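Local coordinates for protein MATE family efflux transporter (Vibrio cholerae, PDB 6IDP) that probably exports drugs and other toxic compounds across the bacterial inner membrane, driven by cation exchange and passing through proton-dependent conformational changes, at residues T5-L10 against V310-Q315; W134-A139 against G188-A193; A267-G272 against N350-I355. All coordinates share one frame; numbering follows the deposited sequence.

Contact 1 (T5-L10 against V310-Q315); sequences TSTSSL and VRIACQ. With OLC ((2R)-2,3-dihydroxypropyl (9Z)-octadec-9-enoate), chain G.
This contact packs the first turns of the N-terminal helix 5-39 against helix 303-330 of the all-helical MATE fold. Ile312 reaches across to Thr7 and Leu10, which lie one turn apart on the N-terminal helix. The residue is buried, and its CB points toward the other helix. CG1 sits beside the backbone N (chi1 -69°) and CD1 extends away from CA (chi2 177°). The ethyl branch therefore projects outward, and its terminal methyl does most of the touching. That methyl meets CG2 of Thr7, with Ile312 CD1 and Thr7 CG2 3.7 Å apart; the two side chains cross at a slant. Thr7 CG2 lies anti to the backbone N, and it is this methyl, not the hydroxyl, that meets Ile312. Leu10 adds its CB, 3.9 Å from CD1 of Ile312. No hydrogen bond joins the two segments, so the join is van der Waals packing. Ala11 of the N-terminal helix also touches Ile312, and Ala313 packs on Leu14, one turn beyond Leu10. A monoolein chain lies by helix 303-330 at Arg311 and Cys314. C9 of this lipid is 3.8 Å from Arg311 NH1, and its C10 is 4.0 Å from Cys314 CB. The nearest approach between segments 5-10 and 310-315 is to a backbone atom: Ile312 CD1 lies 3.4 Å from the carbonyl O of Thr7.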
loop_
_atom_site.group_PDB
_atom_site.type_symbol
_atom_site.label_atom_id
_atom_site.label_comp_id
_atom_site.label_asym_id
_atom_site.label_seq_id
_atom_site.Cartn_x
_atom_site.Cartn_y
_atom_site.Cartn_z
ATOM N N THR A 5 19.321 -13.514 -23.184
ATOM C CA THR A 5 19.911 -13.711 -21.869
ATOM C C THR A 5 19.722 -12.457 -21.022
ATOM O O THR A 5 19.792 -12.512 -19.796
ATOM C CB THR A 5 21.409 -14.067 -21.970
ATOM O OG1 THR A 5 22.019 -13.961 -20.678
ATOM C CG2 THR A 5 22.112 -13.132 -22.940
ATOM N N SER A 6 19.474 -11.331 -21.686
ATOM C CA SER A 6 19.208 -10.073 -20.996
ATOM C C SER A 6 17.793 -10.075 -20.428
ATOM O O SER A 6 17.566 -9.634 -19.304
ATOM C CB SER A 6 19.402 -8.881 -21.938
ATOM O OG SER A 6 18.378 -8.828 -22.917
ATOM N N THR A 7 16.849 -10.576 -21.219
ATOM C CA THR A 7 15.469 -10.737 -20.774
ATOM C C THR A 7 15.405 -11.741 -19.628
ATOM O O THR A 7 14.707 -11.529 -18.635
ATOM C CB THR A 7 14.552 -11.206 -21.926
ATOM O OG1 THR A 7 14.489 -10.189 -22.932
ATOM C CG2 THR A 7 13.147 -11.495 -21.418
ATOM N N SER A 8 16.154 -12.829 -19.769
ATOM C CA SER A 8 16.243 -13.840 -18.725
ATOM C C SER A 8 16.881 -13.268 -17.465
ATOM O O SER A 8 16.486 -13.603 -16.349
ATOM C CB SER A 8 17.039 -15.050 -19.221
ATOM O OG SER A 8 17.283 -15.966 -18.170
ATOM N N SER A 9 17.868 -12.399 -17.651
ATOM C CA SER A 9 18.564 -11.781 -16.529
ATOM C C SER A 9 17.681 -10.762 -15.817
ATOM O O SER A 9 17.692 -10.673 -14.593
ATOM C CB SER A 9 19.858 -11.113 -17.000
ATOM O OG SER A 9 20.476 -10.409 -15.941
ATOM N N LEU A 10 16.922 -9.992 -16.593
ATOM C CA LEU A 10 16.013 -8.999 -16.031
ATOM C C LEU A 10 14.887 -9.672 -15.250
ATOM O O LEU A 10 14.477 -9.190 -14.194
ATOM C CB LEU A 10 15.437 -8.111 -17.137
ATOM C CG LEU A 10 16.401 -7.079 -17.725
ATOM C CD1 LEU A 10 15.788 -6.381 -18.928
ATOM C CD2 LEU A 10 16.793 -6.068 -16.658
ATOM N N VAL A 310 9.487 -3.766 -17.799
ATOM C CA VAL A 310 8.078 -3.458 -17.595
ATOM C C VAL A 310 7.193 -4.478 -18.311
ATOM O O VAL A 310 6.194 -4.945 -17.758
ATOM C CB VAL A 310 7.736 -2.029 -18.075
ATOM C CG1 VAL A 310 6.225 -1.821 -18.137
ATOM C CG2 VAL A 310 8.376 -0.999 -17.155
ATOM N N ARG A 311 7.570 -4.834 -19.534
ATOM C CA ARG A 311 6.817 -5.825 -20.292
ATOM C C ARG A 311 6.903 -7.199 -19.632
ATOM O O ARG A 311 5.919 -7.938 -19.604
ATOM C CB ARG A 311 7.315 -5.887 -21.738
ATOM C CG ARG A 311 6.818 -4.730 -22.594
ATOM C CD ARG A 311 7.466 -4.711 -23.966
ATOM N NE ARG A 311 6.846 -3.719 -24.840
ATOM C CZ ARG A 311 5.922 -4.001 -25.754
ATOM N NH1 ARG A 311 5.514 -5.250 -25.924
ATOM N NH2 ARG A 311 5.409 -3.033 -26.501
ATOM N N ILE A 312 8.075 -7.533 -19.101
ATOM C CA ILE A 312 8.243 -8.761 -18.327
ATOM C C ILE A 312 7.299 -8.760 -17.129
ATOM O O ILE A 312 6.601 -9.741 -16.876
ATOM C CB ILE A 312 9.697 -8.936 -17.837
ATOM C CG1 ILE A 312 10.629 -9.217 -19.013
ATOM C CG2 ILE A 312 9.794 -10.067 -16.823
ATOM C CD1 ILE A 312 12.090 -9.319 -18.617
ATOM N N ALA A 313 7.274 -7.645 -16.406
ATOM C CA ALA A 313 6.395 -7.487 -15.254
ATOM C C ALA A 313 4.924 -7.630 -15.639
ATOM O O ALA A 313 4.150 -8.270 -14.927
ATOM C CB ALA A 313 6.635 -6.140 -14.590
ATOM N N CYS A 314 4.543 -7.027 -16.761
ATOM C CA CYS A 314 3.162 -7.095 -17.226
ATOM C C CYS A 314 2.783 -8.514 -17.633
ATOM O O CYS A 314 1.660 -8.954 -17.389
ATOM C CB CYS A 314 2.933 -6.135 -18.395
ATOM S SG CYS A 314 2.866 -4.392 -17.924
ATOM N N GLN A 315 3.720 -9.225 -18.254
ATOM C CA GLN A 315 3.486 -10.608 -18.650
ATOM C C GLN A 315 3.212 -11.487 -17.439
ATOM O O GLN A 315 2.282 -12.295 -17.451
ATOM C CB GLN A 315 4.676 -11.162 -19.432
ATOM C CG GLN A 315 4.811 -10.602 -20.833
ATOM C CD GLN A 315 6.110 -11.013 -21.494
ATOM O OE1 GLN A 315 6.647 -12.087 -21.220
ATOM N NE2 GLN A 315 6.627 -10.155 -22.365
HETATM C C18 OLC G . -5.525 -6.182 -19.728
HETATM C C10 OLC G . 2.969 -6.276 -22.381
HETATM C C9 OLC G . 3.732 -7.073 -23.159
HETATM C C17 OLC G . -5.248 -4.778 -20.218
HETATM C C11 OLC G . 1.564 -5.929 -22.822
HETATM C C16 OLC G . -3.782 -4.450 -20.028
HETATM C C12 OLC G . 0.769 -5.353 -21.668
HETATM C C15 OLC G . -2.972 -4.937 -21.212
HETATM C C13 OLC G . -0.662 -5.133 -22.113
HETATM C C14 OLC G . -1.502 -4.696 -20.933
#

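Contact 2 (W134-A139 against G188-A193); sequences WLWWLA and GIDGAA
Trp136 and Asp190 meet with their side chains crossing at about a right angle. The indole plane and the carboxylate plane are turned 39° apart, so the two flat groups do not stack. The pyrrole side of the indole does the touching: CD1 of Trp136 is 3.6 Å from CG of Asp190. NE1 of Trp136 comes no closer than 3.8 Å to OD2 of Asp190, and no hydrogen bond joins the two side chains. One turn further along helix 189-213, the approach is through a small residue, Ala193. It points its methyl toward helix 124-156, where Ala193 CB lies 3.8 Å from CB of Trp136 and 3.9 Å from the backbone N of Trp137. The axes of segments 134-139 and 189-193 come within 8.5 Å and run at 17° to each other, nearly parallel. Trp137 also packs on Ile56 and Gln57 of helix 54-80. Trp136 also touches Ile194 and Ile197 of helix 189-213. The polar end of Asp190 is engaged by His132, whose ND1 hydrogen-bonds to OD2. Across the segments, then, no hydrogen bond joins the carboxylate to the indole, and their contact is mainly van der Waals in character. The bond to His132, one turn before Trp136, probably helps hold the acid in that position and ties the start of helix 189-213 to helix 124-156.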
loop_
_atom_site.group_PDB
_atom_site.type_symbol
_atom_site.label_atom_id
_atom_site.label_comp_id
_atom_site.label_asym_id
_atom_site.label_seq_id
_atom_site.Cartn_x
_atom_site.Cartn_y
_atom_site.Cartn_z
ATOM N N TRP A 134 -4.939 6.887 21.881
ATOM C CA TRP A 134 -4.282 7.579 20.774
ATOM C C TRP A 134 -2.878 8.048 21.135
ATOM O O TRP A 134 -2.042 8.232 20.255
ATOM C CB TRP A 134 -5.122 8.769 20.298
ATOM C CG TRP A 134 -6.212 8.381 19.346
ATOM C CD1 TRP A 134 -6.739 7.136 19.170
ATOM C CD2 TRP A 134 -6.899 9.241 18.426
ATOM N NE1 TRP A 134 -7.717 7.168 18.206
ATOM C CE2 TRP A 134 -7.836 8.448 17.734
ATOM C CE3 TRP A 134 -6.818 10.604 18.124
ATOM C CZ2 TRP A 134 -8.683 8.971 16.759
ATOM C CZ3 TRP A 134 -7.661 11.122 17.155
ATOM C CH2 TRP A 134 -8.581 10.307 16.486
ATOM N N LEU A 135 -2.622 8.245 22.423
ATOM C CA LEU A 135 -1.274 8.563 22.879
ATOM C C LEU A 135 -0.316 7.450 22.474
ATOM O O LEU A 135 0.683 7.689 21.790
ATOM C CB LEU A 135 -1.244 8.771 24.394
ATOM C CG LEU A 135 -1.908 10.058 24.884
ATOM C CD1 LEU A 135 -1.907 10.130 26.402
ATOM C CD2 LEU A 135 -1.208 11.267 24.284
ATOM N N TRP A 136 -0.639 6.229 22.886
ATOM C CA TRP A 136 0.166 5.069 22.533
ATOM C C TRP A 136 0.105 4.773 21.039
ATOM O O TRP A 136 1.118 4.433 20.424
ATOM C CB TRP A 136 -0.291 3.841 23.321
ATOM C CG TRP A 136 -0.114 3.971 24.803
ATOM C CD1 TRP A 136 -1.085 4.241 25.723
ATOM C CD2 TRP A 136 1.108 3.829 25.538
ATOM N NE1 TRP A 136 -0.543 4.277 26.985
ATOM C CE2 TRP A 136 0.802 4.027 26.898
ATOM C CE3 TRP A 136 2.431 3.555 25.177
ATOM C CZ2 TRP A 136 1.770 3.960 27.897
ATOM C CZ3 TRP A 136 3.389 3.487 26.172
ATOM C CH2 TRP A 136 3.055 3.689 27.514
ATOM N N TRP A 137 -1.081 4.904 20.452
ATOM C CA TRP A 137 -1.263 4.510 19.061
ATOM C C TRP A 137 -0.571 5.453 18.080
ATOM O O TRP A 137 0.035 4.999 17.114
ATOM C CB TRP A 137 -2.749 4.402 18.707
ATOM C CG TRP A 137 -2.918 3.914 17.311
ATOM C CD1 TRP A 137 -2.958 2.617 16.897
ATOM C CD2 TRP A 137 -3.016 4.717 16.130
ATOM N NE1 TRP A 137 -3.093 2.561 15.533
ATOM C CE2 TRP A 137 -3.129 3.837 15.038
ATOM C CE3 TRP A 137 -3.026 6.094 15.892
ATOM C CZ2 TRP A 137 -3.254 4.289 13.728
ATOM C CZ3 TRP A 137 -3.149 6.540 14.592
ATOM C CH2 TRP A 137 -3.263 5.641 13.526
ATOM N N LEU A 138 -0.677 6.757 18.313
ATOM C CA LEU A 138 0.005 7.725 17.456
ATOM C C LEU A 138 1.516 7.551 17.555
ATOM O O LEU A 138 2.241 7.755 16.579
ATOM C CB LEU A 138 -0.391 9.160 17.819
ATOM C CG LEU A 138 -1.743 9.629 17.273
ATOM C CD1 LEU A 138 -2.161 10.949 17.902
ATOM C CD2 LEU A 138 -1.680 9.752 15.756
ATOM N N ALA A 139 1.983 7.160 18.737
ATOM C CA ALA A 139 3.398 6.875 18.948
ATOM C C ALA A 139 3.834 5.668 18.122
ATOM O O ALA A 139 4.943 5.630 17.595
ATOM C CB ALA A 139 3.674 6.637 20.422
ATOM N N GLY A 188 -4.729 -4.100 27.571
ATOM C CA GLY A 188 -5.828 -4.195 26.630
ATOM C C GLY A 188 -5.596 -3.479 25.317
ATOM O O GLY A 188 -4.711 -3.845 24.539
ATOM N N ILE A 189 -6.403 -2.452 25.073
ATOM C CA ILE A 189 -6.337 -1.707 23.825
ATOM C C ILE A 189 -4.996 -0.973 23.709
ATOM O O ILE A 189 -4.424 -0.884 22.624
ATOM C CB ILE A 189 -7.533 -0.720 23.705
ATOM C CG1 ILE A 189 -7.645 -0.159 22.286
ATOM C CG2 ILE A 189 -7.467 0.383 24.764
ATOM C CD1 ILE A 189 -7.998 -1.201 21.248
ATOM N N ASP A 190 -4.477 -0.482 24.832
ATOM C CA ASP A 190 -3.184 0.194 24.831
ATOM C C ASP A 190 -2.054 -0.804 24.602
ATOM O O ASP A 190 -1.048 -0.478 23.976
ATOM C CB ASP A 190 -2.961 0.951 26.144
ATOM C CG ASP A 190 -3.913 2.120 26.315
ATOM O OD1 ASP A 190 -4.588 2.488 25.332
ATOM O OD2 ASP A 190 -3.979 2.678 27.431
ATOM N N GLY A 191 -2.236 -2.022 25.105
ATOM C CA GLY A 191 -1.231 -3.063 24.991
ATOM C C GLY A 191 -0.859 -3.415 23.563
ATOM O O GLY A 191 0.300 -3.715 23.275
ATOM N N ALA A 192 -1.842 -3.378 22.668
ATOM C CA ALA A 192 -1.607 -3.677 21.261
ATOM C C ALA A 192 -0.690 -2.634 20.628
ATOM O O ALA A 192 0.202 -2.970 19.847
ATOM C CB ALA A 192 -2.923 -3.750 20.507
ATOM N N ALA A 193 -0.919 -1.370 20.970
ATOM C CA ALA A 193 -0.114 -0.275 20.450
ATOM C C ALA A 193 1.302 -0.327 21.015
ATOM O O ALA A 193 2.274 -0.066 20.303
ATOM C CB ALA A 193 -0.767 1.057 20.771
#

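Contact 3 (A267-G272 against N350-I355); sequences AAWALG and NLHLVI. With OLC ((2R)-2,3-dihydroxypropyl (9Z)-octadec-9-enoate), chain E.
His352 lays one face of its imidazole over Gly272. The CA of Gly272 is 3.8 Å from the ring centroid and 25° off the ring normal, which makes this a CH-pi contact. It is offset toward the rim of the ring: CD2 of His352 is 3.6 Å from CA of Gly272. The backbone carbonyl of Gly272 is also near, with its O 3.3 Å from NE2 of His352. Gly272 has no side chain, which lets its CA come this close to the ring. The second partner is Trp269, one turn earlier on the same helix. The edge of His352 is turned toward the six-membered ring of Trp269 in an offset edge-to-face pair. The centroids are 5.8 Å apart and the planes stand at 83°. The nearest atoms of this pair are CZ3 of Trp269 and ND1 of His352, 4.4 Å apart. CG of His352 is anti to the backbone N (chi1 172°), which carries the imidazole across to helix 263-279. ND1 is buried here and has no hydrogen-bonding partner in the model.

The next shell probably helps to position the rings. Phe411 of helix 379-435 meets His352 edge-to-face and also touches Trp269, so His352, Trp269 and Phe411 form a small aromatic cluster. Tyr394 and Leu410 of the same long helix pack on Trp269, while Glu276, one turn after Gly272, touches His352. On the lipid side, Val354 rests on a monoolein chain, its CG1 3.9 Å from C4 of the lipid. Segments 267-272 and 350-355 both belong to the second MatE region. Together they make an aromatic cluster beside a glycine contact, joining helices 263-279, 343-355 and 379-435 of the MATE fold.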
loop_
_atom_site.group_PDB
_atom_site.type_symbol
_atom_site.label_atom_id
_atom_site.label_comp_id
_atom_site.label_asym_id
_atom_site.label_seq_id
_atom_site.Cartn_x
_atom_site.Cartn_y
_atom_site.Cartn_z
ATOM N N ALA A 267 -21.761 -7.883 3.708
ATOM C CA ALA A 267 -20.834 -8.850 4.284
ATOM C C ALA A 267 -20.082 -9.630 3.203
ATOM O O ALA A 267 -18.896 -9.922 3.351
ATOM C CB ALA A 267 -21.576 -9.810 5.203
ATOM N N ALA A 268 -20.776 -9.967 2.122
ATOM C CA ALA A 268 -20.168 -10.725 1.039
ATOM C C ALA A 268 -19.108 -9.893 0.324
ATOM O O ALA A 268 -18.071 -10.414 -0.088
ATOM C CB ALA A 268 -21.226 -11.193 0.057
ATOM N N TRP A 269 -19.373 -8.600 0.181
ATOM C CA TRP A 269 -18.436 -7.702 -0.479
ATOM C C TRP A 269 -17.164 -7.532 0.347
ATOM O O TRP A 269 -16.066 -7.429 -0.201
ATOM C CB TRP A 269 -19.083 -6.342 -0.734
ATOM C CG TRP A 269 -18.180 -5.382 -1.443
ATOM C CD1 TRP A 269 -17.389 -4.424 -0.872
ATOM C CD2 TRP A 269 -17.973 -5.285 -2.855
ATOM N NE1 TRP A 269 -16.704 -3.737 -1.844
ATOM C CE2 TRP A 269 -17.043 -4.246 -3.070
ATOM C CE3 TRP A 269 -18.480 -5.974 -3.961
ATOM C CZ2 TRP A 269 -16.612 -3.882 -4.346
ATOM C CZ3 TRP A 269 -18.050 -5.611 -5.224
ATOM C CH2 TRP A 269 -17.127 -4.576 -5.406
ATOM N N ALA A 270 -17.319 -7.501 1.667
ATOM C CA ALA A 270 -16.170 -7.385 2.556
ATOM C C ALA A 270 -15.249 -8.590 2.391
ATOM O O ALA A 270 -14.036 -8.438 2.268
ATOM C CB ALA A 270 -16.621 -7.243 4.004
ATOM N N LEU A 271 -15.832 -9.785 2.377
ATOM C CA LEU A 271 -15.056 -11.001 2.163
ATOM C C LEU A 271 -14.465 -11.031 0.752
ATOM O O LEU A 271 -13.324 -11.453 0.560
ATOM C CB LEU A 271 -15.919 -12.240 2.410
ATOM C CG LEU A 271 -16.338 -12.464 3.867
ATOM C CD1 LEU A 271 -17.396 -13.550 3.971
ATOM C CD2 LEU A 271 -15.132 -12.806 4.728
ATOM N N GLY A 272 -15.242 -10.572 -0.227
ATOM C CA GLY A 272 -14.792 -10.528 -1.606
ATOM C C GLY A 272 -13.614 -9.591 -1.820
ATOM O O GLY A 272 -12.687 -9.908 -2.572
ATOM N N ASN A 350 -20.012 -16.502 -3.598
ATOM C CA ASN A 350 -19.783 -17.473 -4.669
ATOM C C ASN A 350 -19.846 -16.796 -6.038
ATOM O O ASN A 350 -19.041 -17.083 -6.926
ATOM C CB ASN A 350 -20.813 -18.605 -4.586
ATOM C CG ASN A 350 -20.428 -19.825 -5.408
ATOM O OD1 ASN A 350 -19.591 -19.754 -6.310
ATOM N ND2 ASN A 350 -21.053 -20.958 -5.100
ATOM N N LEU A 351 -20.803 -15.884 -6.193
ATOM C CA LEU A 351 -20.954 -15.135 -7.434
ATOM C C LEU A 351 -19.778 -14.190 -7.664
ATOM O O LEU A 351 -19.291 -14.053 -8.783
ATOM C CB LEU A 351 -22.262 -14.346 -7.424
ATOM C CG LEU A 351 -22.632 -13.693 -8.755
ATOM C CD1 LEU A 351 -22.788 -14.752 -9.835
ATOM C CD2 LEU A 351 -23.899 -12.877 -8.616
ATOM N N HIS A 352 -19.330 -13.536 -6.598
ATOM C CA HIS A 352 -18.210 -12.611 -6.689
ATOM C C HIS A 352 -16.954 -13.322 -7.182
ATOM O O HIS A 352 -16.213 -12.798 -8.010
ATOM C CB HIS A 352 -17.947 -11.955 -5.331
ATOM C CG HIS A 352 -16.702 -11.124 -5.290
ATOM N ND1 HIS A 352 -16.711 -9.763 -5.492
ATOM C CD2 HIS A 352 -15.410 -11.468 -5.068
ATOM C CE1 HIS A 352 -15.474 -9.300 -5.398
ATOM N NE2 HIS A 352 -14.670 -10.311 -5.142
ATOM N N LEU A 353 -16.737 -14.532 -6.677
ATOM C CA LEU A 353 -15.512 -15.277 -6.938
ATOM C C LEU A 353 -15.403 -15.826 -8.362
ATOM O O LEU A 353 -14.323 -16.250 -8.776
ATOM C CB LEU A 353 -15.383 -16.428 -5.938
ATOM C CG LEU A 353 -15.173 -16.015 -4.482
ATOM C CD1 LEU A 353 -14.989 -17.239 -3.599
ATOM C CD2 LEU A 353 -13.978 -15.075 -4.367
ATOM N N VAL A 354 -16.509 -15.831 -9.104
ATOM C CA VAL A 354 -16.486 -16.327 -10.480
ATOM C C VAL A 354 -16.541 -15.192 -11.496
ATOM O O VAL A 354 -16.343 -15.411 -12.689
ATOM C CB VAL A 354 -17.660 -17.298 -10.771
ATOM C CG1 VAL A 354 -17.604 -18.505 -9.856
ATOM C CG2 VAL A 354 -18.996 -16.585 -10.649
ATOM N N ILE A 355 -16.810 -13.982 -11.021
ATOM C CA ILE A 355 -16.950 -12.837 -11.913
ATOM C C ILE A 355 -15.750 -11.894 -11.849
ATOM O O ILE A 355 -15.158 -11.567 -12.877
ATOM C CB ILE A 355 -18.230 -12.035 -11.593
ATOM C CG1 ILE A 355 -19.472 -12.873 -11.895
ATOM C CG2 ILE A 355 -18.268 -10.740 -12.393
ATOM C CD1 ILE A 355 -20.782 -12.152 -11.624
HETATM C C8 OLC E . -21.727 -23.425 -8.887
HETATM C C7 OLC E . -20.650 -23.442 -9.949
HETATM C C6 OLC E . -20.918 -22.385 -10.999
HETATM C C5 OLC E . -19.777 -22.377 -11.993
HETATM C C4 OLC E . -19.348 -20.955 -12.293
HETATM C C3 OLC E . -20.478 -20.198 -12.961
HETATM C C2 OLC E . -19.923 -18.950 -13.611
HETATM C C1 OLC E . -20.953 -18.353 -14.546
#

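The three contacts join separate helix pairs of one all-helical chain and share no helix. Contact 2 joins helices 124-156 and 189-213 in the first half of the chain. It is nested inside the long loop closed by contact 1, which brings the N-terminal helix 5-39 to helix 303-330. Contact 3 alternates with contact 1 and follows contact 2, joining helices 263-279 and 343-355. The centres of contacts 1 and 2 are about 44 Å apart, on opposite sides of the chain's centre. The centre of contact 3 is about 33 Å from each of the other two centres. Contact 1 thus links the start of the chain to the second MatE region, whereas contact 3 lies wholly within that region.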